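Local coordinates for cytosolic phospholipase A2 delta (Homo sapiens, PDB 5IXC), which hydrolyses glycerophospholipids at the sn-2 position in a calcium-dependent manner, with a preference for linoleic acid there, at residues 38-43 and 70-75; 48-53 and 62-67; 675-680 and 731-736; 339-344 and 783-788. All coordinates share one frame; numbering follows the deposited sequence.

Contact 1: residues 38-43 and 70-75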
loop_
_atom_site.group_PDB
_atom_site.type_symbol
_atom_site.label_atom_id
_atom_site.label_comp_id
_atom_site.label_asym_id
_atom_site.label_seq_id
_atom_site.Cartn_x
_atom_site.Cartn_y
_atom_site.Cartn_z
ATOM N N LEU A 38 -2.992 3.418 41.146
ATOM C CA LEU A 38 -3.892 2.892 40.133
ATOM C C LEU A 38 -5.298 3.376 40.379
ATOM O O LEU A 38 -5.793 3.339 41.504
ATOM C CB LEU A 38 -3.899 1.368 40.122
ATOM C CG LEU A 38 -2.588 0.682 39.755
ATOM C CD1 LEU A 38 -2.854 -0.784 39.488
ATOM C CD2 LEU A 38 -1.954 1.318 38.531
ATOM N N ARG A 39 -5.945 3.815 39.310
ATOM C CA ARG A 39 -7.319 4.266 39.408
ATOM C C ARG A 39 -8.207 3.152 39.911
ATOM O O ARG A 39 -7.902 1.973 39.773
ATOM C CB ARG A 39 -7.847 4.792 38.068
ATOM C CG ARG A 39 -8.293 3.725 37.088
ATOM C CD ARG A 39 -8.520 4.317 35.708
ATOM N NE ARG A 39 -7.295 4.919 35.173
ATOM C CZ ARG A 39 -7.213 5.610 34.038
ATOM N NH1 ARG A 39 -8.285 5.808 33.272
ATOM N NH2 ARG A 39 -6.045 6.112 33.669
ATOM N N TRP A 40 -9.316 3.561 40.504
ATOM C CA TRP A 40 -10.346 2.642 40.950
ATOM C C TRP A 40 -11.293 2.383 39.793
ATOM O O TRP A 40 -11.334 3.144 38.824
ATOM C CB TRP A 40 -11.102 3.247 42.133
ATOM C CG TRP A 40 -10.276 3.319 43.381
ATOM C CD1 TRP A 40 -8.934 3.539 43.465
ATOM C CD2 TRP A 40 -10.736 3.161 44.723
ATOM N NE1 TRP A 40 -8.524 3.519 44.775
ATOM C CE2 TRP A 40 -9.611 3.294 45.570
ATOM C CE3 TRP A 40 -11.990 2.902 45.295
ATOM C CZ2 TRP A 40 -9.702 3.198 46.954
ATOM C CZ3 TRP A 40 -12.080 2.804 46.677
ATOM C CH2 TRP A 40 -10.941 2.952 47.491
ATOM N N ALA A 41 -12.031 1.285 39.888
ATOM C CA ALA A 41 -13.142 1.049 38.985
ATOM C C ALA A 41 -14.301 1.850 39.531
ATOM O O ALA A 41 -14.205 2.432 40.614
ATOM C CB ALA A 41 -13.494 -0.420 38.934
ATOM N N ASP A 42 -15.400 1.883 38.795
ATOM C CA ASP A 42 -16.550 2.661 39.230
ATOM C C ASP A 42 -17.184 2.008 40.465
ATOM O O ASP A 42 -16.811 0.899 40.858
ATOM C CB ASP A 42 -17.568 2.807 38.094
ATOM C CG ASP A 42 -18.360 4.112 38.175
ATOM O OD1 ASP A 42 -19.210 4.343 37.291
ATOM O OD2 ASP A 42 -18.145 4.912 39.114
ATOM N N LEU A 43 -18.103 2.737 41.092
ATOM C CA LEU A 43 -18.862 2.252 42.258
ATOM C C LEU A 43 -17.966 1.917 43.464
ATOM O O LEU A 43 -18.197 0.941 44.188
ATOM C CB LEU A 43 -19.724 1.052 41.861
ATOM C CG LEU A 43 -20.640 1.307 40.649
ATOM C CD1 LEU A 43 -20.935 0.012 39.906
ATOM C CD2 LEU A 43 -21.933 1.994 41.060
ATOM N N ASP A 70 -8.031 -5.640 45.237
ATOM C CA ASP A 70 -8.274 -4.402 45.993
ATOM C C ASP A 70 -6.997 -3.667 46.395
ATOM O O ASP A 70 -6.732 -3.494 47.584
ATOM C CB ASP A 70 -9.143 -4.681 47.223
ATOM C CG ASP A 70 -10.581 -4.999 46.859
ATOM O OD1 ASP A 70 -10.815 -5.956 46.096
ATOM O OD2 ASP A 70 -11.486 -4.297 47.333
ATOM N N THR A 71 -6.215 -3.258 45.395
ATOM C CA THR A 71 -4.973 -2.484 45.607
ATOM C C THR A 71 -4.789 -1.384 44.586
ATOM O O THR A 71 -4.941 -1.618 43.387
ATOM C CB THR A 71 -3.700 -3.337 45.444
ATOM O OG1 THR A 71 -4.019 -4.728 45.527
ATOM C CG2 THR A 71 -2.669 -2.970 46.494
ATOM N N SER A 72 -4.428 -0.198 45.069
ATOM C CA SER A 72 -3.936 0.891 44.199
ATOM C C SER A 72 -2.409 0.925 44.147
ATOM O O SER A 72 -1.825 1.710 43.405
ATOM C CB SER A 72 -4.463 2.251 44.657
ATOM O OG SER A 72 -5.873 2.316 44.528
ATOM N N HIS A 73 -1.786 0.066 44.944
ATOM C CA HIS A 73 -0.331 -0.058 45.031
ATOM C C HIS A 73 0.037 -1.543 45.042
ATOM O O HIS A 73 0.502 -2.064 46.063
ATOM C CB HIS A 73 0.186 0.637 46.305
ATOM C CG HIS A 73 1.673 0.832 46.352
ATOM N ND1 HIS A 73 2.570 -0.182 46.111
ATOM C CD2 HIS A 73 2.417 1.927 46.640
ATOM C CE1 HIS A 73 3.801 0.284 46.229
ATOM N NE2 HIS A 73 3.737 1.560 46.554
ATOM N N PRO A 74 -0.160 -2.234 43.906
ATOM C CA PRO A 74 0.178 -3.655 43.820
ATOM C C PRO A 74 1.676 -3.916 43.765
ATOM O O PRO A 74 2.397 -3.186 43.085
ATOM C CB PRO A 74 -0.465 -4.106 42.504
ATOM C CG PRO A 74 -0.892 -2.874 41.790
ATOM C CD PRO A 74 -0.604 -1.683 42.622
ATOM N N VAL A 75 2.125 -4.950 44.479
ATOM C CA VAL A 75 3.527 -5.402 44.435
ATOM C C VAL A 75 3.594 -6.847 43.964
ATOM O O VAL A 75 3.319 -7.774 44.720
ATOM C CB VAL A 75 4.239 -5.314 45.793
ATOM C CG1 VAL A 75 5.672 -5.813 45.673
ATOM C CG2 VAL A 75 4.222 -3.882 46.300
HETATM O O HOH W 1 -7.251 0.926 42.265
#

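Contact 2: residues 48-53 and 62-67. With BA (barium ion), chain E.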
loop_
_atom_site.group_PDB
_atom_site.type_symbol
_atom_site.label_atom_id
_atom_site.label_comp_id
_atom_site.label_asym_id
_atom_site.label_seq_id
_atom_site.Cartn_x
_atom_site.Cartn_y
_atom_site.Cartn_z
ATOM N N ASP A 48 -8.379 -4.627 40.873
ATOM C CA ASP A 48 -7.798 -5.964 41.050
ATOM C C ASP A 48 -6.788 -6.219 39.941
ATOM O O ASP A 48 -7.064 -6.957 38.994
ATOM C CB ASP A 48 -8.881 -7.015 40.983
ATOM C CG ASP A 48 -10.026 -6.691 41.872
ATOM O OD1 ASP A 48 -11.156 -6.588 41.348
ATOM O OD2 ASP A 48 -9.804 -6.497 43.090
ATOM N N PRO A 49 -5.603 -5.611 40.058
ATOM C CA PRO A 49 -4.779 -5.432 38.874
ATOM C C PRO A 49 -3.839 -6.577 38.536
ATOM O O PRO A 49 -3.408 -7.335 39.409
ATOM C CB PRO A 49 -3.957 -4.191 39.216
ATOM C CG PRO A 49 -3.846 -4.230 40.696
ATOM C CD PRO A 49 -4.969 -5.048 41.252
ATOM N N TYR A 50 -3.517 -6.660 37.254
ATOM C CA TYR A 50 -2.394 -7.454 36.796
ATOM C C TYR A 50 -1.759 -6.793 35.599
ATOM O O TYR A 50 -2.358 -5.939 34.953
ATOM C CB TYR A 50 -2.823 -8.865 36.424
ATOM C CG TYR A 50 -3.834 -8.930 35.315
ATOM C CD1 TYR A 50 -3.438 -8.982 33.992
ATOM C CD2 TYR A 50 -5.195 -8.947 35.593
ATOM C CE1 TYR A 50 -4.374 -9.046 32.973
ATOM C CE2 TYR A 50 -6.139 -9.022 34.583
ATOM C CZ TYR A 50 -5.725 -9.071 33.279
ATOM O OH TYR A 50 -6.667 -9.138 32.283
ATOM N N VAL A 51 -0.541 -7.223 35.313
ATOM C CA VAL A 51 0.239 -6.706 34.197
ATOM C C VAL A 51 0.272 -7.715 33.059
ATOM O O VAL A 51 0.324 -8.913 33.297
ATOM C CB VAL A 51 1.675 -6.365 34.635
ATOM C CG1 VAL A 51 2.509 -5.853 33.467
ATOM C CG2 VAL A 51 1.636 -5.321 35.733
ATOM N N ILE A 52 0.226 -7.200 31.832
ATOM C CA ILE A 52 0.438 -7.995 30.626
ATOM C C ILE A 52 1.667 -7.481 29.900
ATOM O O ILE A 52 1.831 -6.283 29.729
ATOM C CB ILE A 52 -0.794 -7.970 29.697
ATOM C CG1 ILE A 52 -1.787 -9.032 30.153
ATOM C CG2 ILE A 52 -0.398 -8.235 28.251
ATOM C CD1 ILE A 52 -3.094 -9.005 29.404
ATOM N N LEU A 53 2.523 -8.402 29.482
ATOM C CA LEU A 53 3.693 -8.077 28.673
ATOM C C LEU A 53 3.554 -8.671 27.286
ATOM O O LEU A 53 3.216 -9.842 27.138
ATOM C CB LEU A 53 4.968 -8.627 29.295
ATOM C CG LEU A 53 5.333 -8.235 30.724
ATOM C CD1 LEU A 53 6.623 -8.945 31.113
ATOM C CD2 LEU A 53 5.504 -6.733 30.880
ATOM N N LYS A 62 2.077 -13.848 25.091
ATOM C CA LYS A 62 1.784 -12.972 26.217
ATOM C C LYS A 62 2.291 -13.551 27.509
ATOM O O LYS A 62 2.260 -14.762 27.716
ATOM C CB LYS A 62 0.287 -12.801 26.394
ATOM C CG LYS A 62 -0.405 -11.992 25.323
ATOM C CD LYS A 62 -1.886 -11.921 25.643
ATOM C CE LYS A 62 -2.629 -10.986 24.708
ATOM N NZ LYS A 62 -3.948 -10.605 25.288
ATOM N N PHE A 63 2.750 -12.664 28.376
ATOM C CA PHE A 63 2.995 -12.987 29.762
ATOM C C PHE A 63 2.003 -12.165 30.562
ATOM O O PHE A 63 1.607 -11.088 30.207
ATOM C CB PHE A 63 4.418 -12.633 30.188
ATOM C CG PHE A 63 5.482 -13.494 29.560
ATOM C CD1 PHE A 63 5.683 -14.805 29.989
ATOM C CD2 PHE A 63 6.312 -12.987 28.564
ATOM C CE1 PHE A 63 6.677 -15.593 29.425
ATOM C CE2 PHE A 63 7.309 -13.774 28.002
ATOM C CZ PHE A 63 7.491 -15.077 28.431
ATOM N N LYS A 64 1.615 -12.642 31.746
ATOM C CA LYS A 64 0.599 -12.085 32.610
ATOM C C LYS A 64 1.112 -12.331 34.013
ATOM O O LYS A 64 1.533 -13.420 34.349
ATOM C CB LYS A 64 -0.704 -12.823 32.382
ATOM C CG LYS A 64 -1.858 -12.402 33.250
ATOM C CD LYS A 64 -3.022 -13.351 33.043
ATOM C CE LYS A 64 -4.301 -12.818 33.663
ATOM N NZ LYS A 64 -4.157 -12.634 35.140
ATOM N N THR A 65 1.091 -11.298 34.842
ATOM C CA THR A 65 1.393 -11.450 36.250
ATOM C C THR A 65 0.220 -12.098 36.967
ATOM O O THR A 65 -0.876 -12.247 36.420
ATOM C CB THR A 65 1.632 -10.098 36.913
ATOM O OG1 THR A 65 0.506 -9.253 36.662
ATOM C CG2 THR A 65 2.903 -9.457 36.381
ATOM N N LYS A 66 0.472 -12.485 38.205
ATOM C CA LYS A 66 -0.596 -12.885 39.091
ATOM C C LYS A 66 -1.492 -11.657 39.240
ATOM O O LYS A 66 -1.042 -10.513 39.129
ATOM C CB LYS A 66 -0.057 -13.356 40.449
ATOM C CG LYS A 66 0.770 -14.642 40.384
ATOM C CD LYS A 66 1.521 -14.954 41.680
ATOM C CE LYS A 66 2.524 -13.860 42.059
ATOM N NZ LYS A 66 3.738 -14.373 42.761
ATOM N N THR A 67 -2.766 -11.899 39.463
ATOM C CA THR A 67 -3.712 -10.813 39.652
ATOM C C THR A 67 -3.879 -10.568 41.150
ATOM O O THR A 67 -4.108 -11.489 41.905
ATOM C CB THR A 67 -5.054 -11.079 38.945
ATOM O OG1 THR A 67 -6.041 -10.171 39.442
ATOM C CG2 THR A 67 -5.531 -12.498 39.173
HETATM BA BA BA E . -12.420 -4.785 43.291
#

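Contact 3: residues 675-680 and 731-736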
loop_
_atom_site.group_PDB
_atom_site.type_symbol
_atom_site.label_atom_id
_atom_site.label_comp_id
_atom_site.label_asym_id
_atom_site.label_seq_id
_atom_site.Cartn_x
_atom_site.Cartn_y
_atom_site.Cartn_z
ATOM N N SER A 675 4.830 16.765 -15.662
ATOM C CA SER A 675 3.978 16.768 -14.484
ATOM C C SER A 675 2.612 17.373 -14.803
ATOM O O SER A 675 2.493 18.575 -15.014
ATOM C CB SER A 675 4.661 17.550 -13.358
ATOM O OG SER A 675 3.841 17.647 -12.197
ATOM N N PHE A 676 1.590 16.529 -14.837
ATOM C CA PHE A 676 0.232 16.989 -15.074
ATOM C C PHE A 676 -0.498 17.126 -13.765
ATOM O O PHE A 676 -0.529 16.198 -12.956
ATOM C CB PHE A 676 -0.536 16.015 -15.966
ATOM C CG PHE A 676 0.092 15.792 -17.316
ATOM C CD1 PHE A 676 0.484 16.868 -18.108
ATOM C CD2 PHE A 676 0.275 14.511 -17.800
ATOM C CE1 PHE A 676 1.065 16.662 -19.343
ATOM C CE2 PHE A 676 0.862 14.299 -19.030
ATOM C CZ PHE A 676 1.253 15.376 -19.804
ATOM N N ASP A 677 -1.131 18.272 -13.573
ATOM C CA ASP A 677 -1.769 18.578 -12.298
ATOM C C ASP A 677 -3.239 18.910 -12.500
ATOM O O ASP A 677 -3.577 19.767 -13.300
ATOM C CB ASP A 677 -1.059 19.756 -11.643
ATOM C CG ASP A 677 -1.414 19.911 -10.187
ATOM O OD1 ASP A 677 -0.667 19.369 -9.353
ATOM O OD2 ASP A 677 -2.440 20.558 -9.876
ATOM N N TYR A 678 -4.103 18.253 -11.742
ATOM C CA TYR A 678 -5.554 18.379 -11.956
ATOM C C TYR A 678 -6.293 19.060 -10.810
ATOM O O TYR A 678 -7.510 19.015 -10.738
ATOM C CB TYR A 678 -6.163 17.020 -12.294
ATOM C CG TYR A 678 -5.445 16.361 -13.444
ATOM C CD1 TYR A 678 -5.451 16.935 -14.688
ATOM C CD2 TYR A 678 -4.727 15.173 -13.272
ATOM C CE1 TYR A 678 -4.782 16.363 -15.741
ATOM C CE2 TYR A 678 -4.065 14.582 -14.337
ATOM C CZ TYR A 678 -4.093 15.196 -15.566
ATOM O OH TYR A 678 -3.430 14.643 -16.633
ATOM N N SER A 679 -5.548 19.733 -9.948
ATOM C CA SER A 679 -6.137 20.550 -8.891
ATOM C C SER A 679 -6.869 21.786 -9.440
ATOM O O SER A 679 -6.469 22.354 -10.439
ATOM C CB SER A 679 -5.039 20.990 -7.938
ATOM O OG SER A 679 -5.570 21.788 -6.916
ATOM N N LEU A 680 -7.941 22.197 -8.769
ATOM C CA LEU A 680 -8.719 23.396 -9.156
ATOM C C LEU A 680 -8.346 24.635 -8.337
ATOM O O LEU A 680 -8.599 25.765 -8.743
ATOM C CB LEU A 680 -10.221 23.126 -9.040
ATOM C CG LEU A 680 -10.773 22.142 -10.075
ATOM C CD1 LEU A 680 -12.227 21.776 -9.809
ATOM C CD2 LEU A 680 -10.612 22.677 -11.493
ATOM N N LEU A 731 11.849 19.415 -15.306
ATOM C CA LEU A 731 10.458 19.369 -14.905
ATOM C C LEU A 731 9.590 20.353 -15.676
ATOM O O LEU A 731 9.747 21.575 -15.565
ATOM C CB LEU A 731 10.362 19.638 -13.415
ATOM C CG LEU A 731 9.414 18.702 -12.686
ATOM C CD1 LEU A 731 9.704 18.761 -11.207
ATOM C CD2 LEU A 731 7.960 19.060 -12.957
ATOM N N LEU A 732 8.686 19.791 -16.467
ATOM C CA LEU A 732 7.663 20.554 -17.164
ATOM C C LEU A 732 6.351 20.289 -16.462
ATOM O O LEU A 732 5.933 19.135 -16.359
ATOM C CB LEU A 732 7.579 20.144 -18.641
ATOM C CG LEU A 732 8.166 21.092 -19.697
ATOM C CD1 LEU A 732 9.429 21.820 -19.260
ATOM C CD2 LEU A 732 8.431 20.302 -20.965
ATOM N N HIS A 733 5.718 21.359 -15.994
ATOM C CA HIS A 733 4.516 21.260 -15.177
ATOM C C HIS A 733 3.325 21.907 -15.865
ATOM O O HIS A 733 3.417 23.028 -16.361
ATOM C CB HIS A 733 4.753 21.938 -13.834
ATOM C CG HIS A 733 3.618 21.807 -12.867
ATOM N ND1 HIS A 733 3.297 20.614 -12.252
ATOM C CD2 HIS A 733 2.748 22.725 -12.384
ATOM C CE1 HIS A 733 2.267 20.802 -11.446
ATOM N NE2 HIS A 733 1.914 22.073 -11.509
ATOM N N PHE A 734 2.197 21.201 -15.847
ATOM C CA PHE A 734 1.003 21.635 -16.558
ATOM C C PHE A 734 -0.183 21.816 -15.632
ATOM O O PHE A 734 -0.937 20.884 -15.410
ATOM C CB PHE A 734 0.658 20.617 -17.624
ATOM C CG PHE A 734 1.740 20.425 -18.639
ATOM C CD1 PHE A 734 1.735 21.161 -19.820
ATOM C CD2 PHE A 734 2.760 19.515 -18.423
ATOM C CE1 PHE A 734 2.725 20.986 -20.766
ATOM C CE2 PHE A 734 3.754 19.334 -19.366
ATOM C CZ PHE A 734 3.733 20.069 -20.540
ATOM N N PRO A 735 -0.365 23.031 -15.103
ATOM C CA PRO A 735 -1.528 23.288 -14.273
ATOM C C PRO A 735 -2.810 23.163 -15.060
ATOM O O PRO A 735 -2.805 23.344 -16.260
ATOM C CB PRO A 735 -1.354 24.736 -13.823
ATOM C CG PRO A 735 -0.078 25.223 -14.379
ATOM C CD PRO A 735 0.440 24.234 -15.356
ATOM N N LEU A 736 -3.897 22.860 -14.367
ATOM C CA LEU A 736 -5.218 22.825 -14.978
ATOM C C LEU A 736 -5.798 24.232 -15.018
ATOM O O LEU A 736 -6.545 24.640 -14.136
ATOM C CB LEU A 736 -6.138 21.886 -14.202
ATOM C CG LEU A 736 -7.573 21.751 -14.715
ATOM C CD1 LEU A 736 -7.596 21.383 -16.191
ATOM C CD2 LEU A 736 -8.314 20.711 -13.891
HETATM O O HOH W 2 -4.041 22.254 -11.368
#

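Contact 4: residues 339-344 and 783-788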
loop_
_atom_site.group_PDB
_atom_site.type_symbol
_atom_site.label_atom_id
_atom_site.label_comp_id
_atom_site.label_asym_id
_atom_site.label_seq_id
_atom_site.Cartn_x
_atom_site.Cartn_y
_atom_site.Cartn_z
ATOM N N MET A 339 -9.415 12.114 -14.730
ATOM C CA MET A 339 -9.572 11.068 -15.741
ATOM C C MET A 339 -9.696 11.672 -17.118
ATOM O O MET A 339 -8.983 11.282 -18.031
ATOM C CB MET A 339 -10.812 10.206 -15.481
ATOM C CG MET A 339 -11.032 9.099 -16.521
ATOM S SD MET A 339 -12.470 8.057 -16.177
ATOM C CE MET A 339 -13.805 9.232 -16.338
ATOM N N THR A 340 -10.603 12.632 -17.255
ATOM C CA THR A 340 -10.913 13.164 -18.577
ATOM C C THR A 340 -9.763 14.075 -19.005
ATOM O O THR A 340 -9.284 13.969 -20.120
ATOM C CB THR A 340 -12.310 13.859 -18.709
ATOM O OG1 THR A 340 -12.190 15.286 -18.660
ATOM C CG2 THR A 340 -13.299 13.388 -17.669
ATOM N N SER A 341 -9.311 14.949 -18.113
ATOM C CA SER A 341 -8.235 15.879 -18.461
ATOM C C SER A 341 -6.978 15.128 -18.915
ATOM O O SER A 341 -6.254 15.586 -19.796
ATOM C CB SER A 341 -7.909 16.800 -17.288
ATOM O OG SER A 341 -6.896 17.736 -17.622
ATOM N N LEU A 342 -6.718 13.979 -18.311
ATOM C CA LEU A 342 -5.536 13.176 -18.663
ATOM C C LEU A 342 -5.649 12.547 -20.060
ATOM O O LEU A 342 -4.668 12.443 -20.798
ATOM C CB LEU A 342 -5.306 12.091 -17.621
ATOM C CG LEU A 342 -4.187 11.086 -17.891
ATOM C CD1 LEU A 342 -2.834 11.748 -18.071
ATOM C CD2 LEU A 342 -4.134 10.116 -16.724
ATOM N N TYR A 343 -6.851 12.106 -20.402
ATOM C CA TYR A 343 -7.137 11.659 -21.760
ATOM C C TYR A 343 -6.764 12.771 -22.758
ATOM O O TYR A 343 -6.108 12.522 -23.766
ATOM C CB TYR A 343 -8.614 11.313 -21.897
ATOM C CG TYR A 343 -8.981 9.885 -21.543
ATOM C CD1 TYR A 343 -8.452 8.817 -22.248
ATOM C CD2 TYR A 343 -9.909 9.612 -20.541
ATOM C CE1 TYR A 343 -8.807 7.515 -21.948
ATOM C CE2 TYR A 343 -10.271 8.315 -20.232
ATOM C CZ TYR A 343 -9.715 7.267 -20.944
ATOM O OH TYR A 343 -10.073 5.971 -20.639
ATOM N N GLY A 344 -7.188 13.994 -22.459
ATOM C CA GLY A 344 -6.841 15.166 -23.267
ATOM C C GLY A 344 -5.340 15.384 -23.374
ATOM O O GLY A 344 -4.828 15.799 -24.410
ATOM N N GLU A 783 -16.306 17.612 -23.116
ATOM C CA GLU A 783 -15.563 18.077 -24.309
ATOM C C GLU A 783 -14.757 19.350 -24.071
ATOM O O GLU A 783 -13.628 19.464 -24.521
ATOM C CB GLU A 783 -16.503 18.283 -25.509
ATOM C CG GLU A 783 -16.786 17.011 -26.303
ATOM C CD GLU A 783 -15.530 16.370 -26.870
ATOM O OE1 GLU A 783 -14.704 17.109 -27.459
ATOM O OE2 GLU A 783 -15.362 15.130 -26.721
ATOM N N ARG A 784 -15.342 20.308 -23.371
ATOM C CA ARG A 784 -14.620 21.536 -23.043
ATOM C C ARG A 784 -13.322 21.190 -22.309
ATOM O O ARG A 784 -12.238 21.571 -22.734
ATOM C CB ARG A 784 -15.485 22.461 -22.204
ATOM C CG ARG A 784 -16.686 23.018 -22.955
ATOM C CD ARG A 784 -17.620 23.806 -22.031
ATOM N NE ARG A 784 -18.944 24.028 -22.620
ATOM C CZ ARG A 784 -19.205 24.878 -23.615
ATOM N NH1 ARG A 784 -18.237 25.612 -24.163
ATOM N NH2 ARG A 784 -20.446 24.996 -24.077
ATOM N N LEU A 785 -13.445 20.424 -21.232
ATOM C CA LEU A 785 -12.292 20.035 -20.411
ATOM C C LEU A 785 -11.266 19.220 -21.196
ATOM O O LEU A 785 -10.067 19.494 -21.122
ATOM C CB LEU A 785 -12.744 19.253 -19.163
ATOM C CG LEU A 785 -11.673 18.728 -18.187
ATOM C CD1 LEU A 785 -10.716 19.822 -17.743
ATOM C CD2 LEU A 785 -12.323 18.096 -16.971
ATOM N N LEU A 786 -11.728 18.218 -21.935
ATOM C CA LEU A 786 -10.821 17.414 -22.756
ATOM C C LEU A 786 -10.044 18.294 -23.722
ATOM O O LEU A 786 -8.818 18.254 -23.761
ATOM C CB LEU A 786 -11.574 16.354 -23.556
ATOM C CG LEU A 786 -10.615 15.428 -24.322
ATOM C CD1 LEU A 786 -10.257 14.216 -23.477
ATOM C CD2 LEU A 786 -11.193 14.999 -25.656
ATOM N N ARG A 787 -10.771 19.090 -24.496
ATOM C CA ARG A 787 -10.156 19.950 -25.516
ATOM C C ARG A 787 -9.225 21.011 -24.917
ATOM O O ARG A 787 -8.179 21.341 -25.500
ATOM C CB ARG A 787 -11.220 20.607 -26.409
ATOM C CG ARG A 787 -11.839 19.653 -27.429
ATOM C CD ARG A 787 -12.070 20.356 -28.762
ATOM N NE ARG A 787 -12.614 19.484 -29.808
ATOM C CZ ARG A 787 -13.908 19.217 -29.990
ATOM N NH1 ARG A 787 -14.842 19.734 -29.188
ATOM N NH2 ARG A 787 -14.275 18.414 -30.983
ATOM N N LEU A 788 -9.605 21.536 -23.760
ATOM C CA LEU A 788 -8.744 22.462 -23.037
ATOM C C LEU A 788 -7.411 21.797 -22.675
ATOM O O LEU A 788 -6.342 22.400 -22.788
ATOM C CB LEU A 788 -9.439 22.967 -21.772
ATOM C CG LEU A 788 -8.534 23.654 -20.737
ATOM C CD1 LEU A 788 -7.837 24.869 -21.338
ATOM C CD2 LEU A 788 -9.315 24.054 -19.495
#

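Contact 1: residues 38-43 and 70-75
L38 N donates to S72 O at 3.1 Å, a nearly straight bond (166°) that uses a carbonyl lone pair, and it brings the two CA atoms to 4.5 Å. Both backbones are irregular here. Residues 38-43 leave strand 20-36 and residues 70-75 run into strand 75-85, so this bond ties the loops just beyond the pairing of P74 with A35. Among the side chains, S72 does most of the polar work. Its hydroxyl sits beside its own backbone N (chi1 -65°), and there OG meets W40 NE1 at 2.9 Å. That bond is weak, because the N-H is bent well off line (124°). A water lies 3.0 Å from S72 OG and donates to R39 O at 2.8 Å, while the carboxylate of E46, a residue whose backbone O holds barium, bonds the same hydroxyl. Serine suits the place, being small enough to fit between the loops yet able to both give and accept. The apolar part is L38, whose CD1 lies 3.7 Å from P74 CG; P49 and I96 also pack on this leucine. D42, in the same loop, is a predicted calcium ligand of this C2 domain. S72 thus joins the 38-43 loop to the side chain of a first-shell metal ligand, and so probably belongs to the second shell of the site itself.

Contact 2: residues 48-53 and 62-67
K64 lays its long side chain across the ring of Y50. K64 CB lies 4.1 Å from V51 O; the chain sets off opposite its own backbone N (chi1 178°), and its CG passes Y50 CD1 at 3.8 Å. The extended chain carries CE over the ring face as a CH-pi contact, and a bend at chi4 then folds K64 NZ in to 3.8 Å from the Y50 centroid: a cation-pi pair. Lysine suits this edge, since its amine also has a long, weak ion pair with E99. The strands form an antiparallel hairpin in the C2 domain; L53 and F63 exchange two backbone bonds. Further on, a side chain replaces the backbone acceptor: V51 N donates to T65 OG1 at 2.7 Å, while T65 N returns a bond to V51 O. A valine instead of T65 would probably leave V51 N without its acceptor. At the far end, D48 binds barium through OD1 (2.9 Å) and OD2 (3.1 Å), alongside S45 and E46; OD2 also accepts D70 N.

Contact 3: residues 675-680 and 731-736
L736 N lies near D677 O at too poor an angle to bond it, and instead donates to a water, at 3.1 Å. The same water lies near D677 OD2 and S679 O, and so fills in where the parallel pairing of the two strands comes apart. Before that point the ladder is regular: S675 N donates to L732 O, F734 N to S675 O at 2.8 Å, and D677 N to F734 O at 3.2 Å. D677 OD2 also accepts S679 N from above the carboxylate plane, making an Asx turn just after the strand. On one face of the sheet H733 reaches alongside S675. With CG opposite the backbone N (chi1 -176°), its ring brings ND1 to 3.0 Å from S675 OG, which approaches the ring edge near its plane, and CE1 rests 3.5 Å from D677 CB. On the other face F676 and F734 run next to each other in the same direction, their centroids 5.2 Å apart and planes at an oblique 48°; H345 stacks on F676. These strands belong to the central sheet of the patatin-like catalytic domain, strand 672-676 lying between 327-331 and 730-734. Because P683 O takes the other ring nitrogen, H733 is gripped at both ND1 and NE2, which fixes the rotation of the imidazole; histidine, with a polar atom on each side of its ring, suits this buried position.

Contact 4: residues 339-344 and 783-788
L785 crosses T340 at about a right angle, its branched end set against the threonine hydroxyl: L785 CD2 is 3.3 Å and CG 3.5 Å from T340 OG1, while CD1 reaches 4.1 Å from S341 CB. The neighbouring L786 is aimed at the turn between T340 and G344, where a flexible, branched leucine can push in one methyl. With CG opposite N (chi1 -175°), L786 CD1 meets G344 N, T340 O at 3.5 Å and Y343 CB at 3.7 Å. The two helices run in roughly the same direction, with a signed crossing angle of -41° and a closest axial approach of 7.5 Å. Glycine suits position 344: G344 CA lies 4.6 Å from L786 CA, and a CB would probably run into L786 O. Helix 335-351 begins at the substrate-binding glycine G335, directly after G334, in this patatin-like hydrolase, and helix 779-794, from the far end of the chain, packs across it. With an alanine at L786, the methyl that fills the notch between Y343 and G344 would be gone, and a gap is likely to open between the helices. The tyrosine ring itself turns away, to I389 and A392 of helix 386-397. S341 OG finds its polar partner in S789 OG, one turn beyond L785, whose carbonyl oxygen bonds the same serine.

The contacts fall into two widely separated pairs, one in the C2 domain and one in the catalytic domain. Contacts 1 and 2 share the C2 domain, their centres 14 Å apart: D70 N lies 2.9 Å from D48 OD2, a probable hydrogen bond that links the 70-75 loop to a barium ligand, and P74 packs on P49. Contacts 3 and 4, with centres 13 Å apart, adjoin in the catalytic domain, where Y678 lies against S341 and L342, and L736 CD1 is 3.8 Å from L785 CD1. The Y678 side chain is about 8 Å from the bound fluorophosphonate inhibitor and about 9 Å from that of the nucleophile S365; the T340 side chain is about 12 Å from the inhibitor.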